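Local coordinates for protein glycosyltransferase (Rickettsia africae, PDB 7MI0) that probably transfers sugar residues to an acceptor, as a two-domain glycosyltransferase of the GT-B fold, at residues Gly183-Tyr188 against Phe376-Met381. Residues are numbered along the deposited sequence; the frame is centred on the assembly and turned at random.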
loop_
_atom_site.group_PDB
_atom_site.type_symbol
_atom_site.label_atom_id
_atom_site.label_comp_id
_atom_site.label_asym_id
_atom_site.label_seq_id
_atom_site.Cartn_x
_atom_site.Cartn_y
_atom_site.Cartn_z
ATOM N N GLY A 183 -5.566 -5.113 -0.545
ATOM C CA GLY A 183 -5.459 -6.526 -0.844
ATOM C C GLY A 183 -4.114 -6.885 -1.441
ATOM O O GLY A 183 -3.458 -6.057 -2.072
ATOM N N VAL A 184 -3.711 -8.133 -1.238
ATOM C CA VAL A 184 -2.496 -8.690 -1.819
ATOM C C VAL A 184 -2.898 -9.768 -2.814
ATOM O O VAL A 184 -3.787 -10.581 -2.538
ATOM C CB VAL A 184 -1.555 -9.248 -0.732
ATOM C CG1 VAL A 184 -0.552 -10.217 -1.325
ATOM C CG2 VAL A 184 -0.826 -8.116 -0.072
ATOM N N ASN A 185 -2.260 -9.759 -3.981
ATOM C CA ASN A 185 -2.524 -10.753 -5.018
ATOM C C ASN A 185 -2.037 -12.108 -4.527
ATOM O O ASN A 185 -0.851 -12.425 -4.621
ATOM C CB ASN A 185 -1.830 -10.354 -6.313
ATOM C CG ASN A 185 -2.267 -11.196 -7.490
ATOM O OD1 ASN A 185 -2.647 -12.354 -7.335
ATOM N ND2 ASN A 185 -2.222 -10.611 -8.682
ATOM N N CYS A 186 -2.955 -12.922 -4.004
ATOM C CA CYS A 186 -2.571 -14.225 -3.476
ATOM C C CYS A 186 -2.241 -15.227 -4.567
ATOM O O CYS A 186 -1.747 -16.322 -4.260
ATOM C CB CYS A 186 -3.677 -14.765 -2.583
ATOM S SG CYS A 186 -3.742 -13.878 -1.042
ATOM N N ASP A 187 -2.504 -14.885 -5.827
ATOM C CA ASP A 187 -2.061 -15.730 -6.923
ATOM C C ASP A 187 -0.601 -15.457 -7.265
ATOM O O ASP A 187 0.145 -16.389 -7.580
ATOM C CB ASP A 187 -2.972 -15.526 -8.132
ATOM C CG ASP A 187 -4.286 -16.291 -8.006
ATOM O OD1 ASP A 187 -4.246 -17.492 -7.662
ATOM O OD2 ASP A 187 -5.360 -15.695 -8.242
ATOM N N TYR A 188 -0.169 -14.197 -7.187
ATOM C CA TYR A 188 1.241 -13.885 -7.408
ATOM C C TYR A 188 2.074 -14.220 -6.174
ATOM O O TYR A 188 3.049 -14.971 -6.256
ATOM C CB TYR A 188 1.412 -12.411 -7.791
ATOM C CG TYR A 188 2.861 -11.991 -7.962
ATOM C CD1 TYR A 188 3.507 -12.140 -9.182
ATOM C CD2 TYR A 188 3.582 -11.451 -6.900
ATOM C CE1 TYR A 188 4.831 -11.764 -9.341
ATOM C CE2 TYR A 188 4.905 -11.080 -7.047
ATOM C CZ TYR A 188 5.524 -11.238 -8.272
ATOM O OH TYR A 188 6.842 -10.863 -8.431
ATOM N N PHE A 376 -7.782 -10.230 3.308
ATOM C CA PHE A 376 -6.936 -9.184 2.742
ATOM C C PHE A 376 -6.410 -9.562 1.362
ATOM O O PHE A 376 -5.295 -9.185 0.990
ATOM C CB PHE A 376 -5.783 -8.860 3.690
ATOM C CG PHE A 376 -6.226 -8.569 5.087
ATOM C CD1 PHE A 376 -6.970 -7.431 5.365
ATOM C CD2 PHE A 376 -5.909 -9.430 6.127
ATOM C CE1 PHE A 376 -7.387 -7.156 6.657
ATOM C CE2 PHE A 376 -6.325 -9.162 7.426
ATOM C CZ PHE A 376 -7.062 -8.023 7.692
ATOM N N SER A 377 -7.201 -10.300 0.588
ATOM C CA SER A 377 -6.849 -10.604 -0.790
ATOM C C SER A 377 -7.168 -9.428 -1.704
ATOM O O SER A 377 -8.089 -8.645 -1.449
ATOM C CB SER A 377 -7.614 -11.824 -1.276
ATOM O OG SER A 377 -8.999 -11.538 -1.282
ATOM N N LEU A 378 -6.396 -9.314 -2.789
ATOM C CA LEU A 378 -6.751 -8.376 -3.850
ATOM C C LEU A 378 -8.140 -8.679 -4.393
ATOM O O LEU A 378 -8.910 -7.764 -4.709
ATOM C CB LEU A 378 -5.718 -8.430 -4.975
ATOM C CG LEU A 378 -6.052 -7.691 -6.272
ATOM C CD1 LEU A 378 -6.074 -6.197 -6.055
ATOM C CD2 LEU A 378 -5.064 -8.043 -7.353
ATOM N N ASN A 379 -8.479 -9.964 -4.488
ATOM C CA ASN A 379 -9.783 -10.361 -5.005
ATOM C C ASN A 379 -10.924 -9.706 -4.228
ATOM O O ASN A 379 -11.878 -9.199 -4.825
ATOM C CB ASN A 379 -9.901 -11.882 -4.961
ATOM C CG ASN A 379 -10.702 -12.428 -6.109
ATOM O OD1 ASN A 379 -11.934 -12.366 -6.105
ATOM N ND2 ASN A 379 -10.008 -12.963 -7.112
ATOM N N LEU A 380 -10.841 -9.700 -2.894
ATOM C CA LEU A 380 -11.894 -9.094 -2.083
ATOM C C LEU A 380 -11.854 -7.570 -2.158
ATOM O O LEU A 380 -12.906 -6.919 -2.117
ATOM C CB LEU A 380 -11.771 -9.570 -0.636
ATOM C CG LEU A 380 -12.699 -9.040 0.458
ATOM C CD1 LEU A 380 -14.143 -9.440 0.232
ATOM C CD2 LEU A 380 -12.225 -9.532 1.816
ATOM N N MET A 381 -10.660 -6.987 -2.271
ATOM C CA MET A 381 -10.556 -5.546 -2.468
ATOM C C MET A 381 -11.284 -5.126 -3.736
ATOM O O MET A 381 -12.082 -4.182 -3.727
ATOM C CB MET A 381 -9.084 -5.130 -2.530
ATOM C CG MET A 381 -8.835 -3.644 -2.290
ATOM S SD MET A 381 -7.224 -3.087 -2.885
ATOM C CE MET A 381 -7.538 -3.109 -4.653
#
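Leu378 N sits above the plane of the Val184 carbonyl, 2.9 Å from Val184 O, although its N-H points well at the oxygen (161°), whereas the Phe376 carbonyl receives Val184 N in its own plane, N to O 2.9 Å with 155° at the hydrogen. This reciprocal pair makes a single beta bridge between Val184 and Ser377. Asn185, with CG anti to its backbone N, turns its carboxamide back on its own chain: OD1 takes Asp187 N in plane and Tyr188 N from above, the first an Asx turn, the second completing an Asx motif, so that two donors hold the carboxamide. The amide's other end, ND2, lies 4.1 Å from Leu378 CD2, the two side chains crossing obliquely. Gly183 packs CA against Phe376 O (3.2 Å) and Ser377 O, both CA-H...O contacts. Met381 reaches out with chi1 and chi2 extended, so that SD comes 3.5 Å from Gly183 N, a weak hydrogen bond. Ser377 N-caps helix 378-393, its OG accepting from Leu380 N. Val184 faces away, onto Ile307, Glu308 and Ala311 of helix 304-311, and Cys186 O accepts from Arg369 of helix 359-375. Thus the chain leaving the first Rossmann-like sheet after strand 177-179 is pinned where helix 359-375 gives way to helix 378-393, the interdomain crossover region characteristic of the GT-B fold.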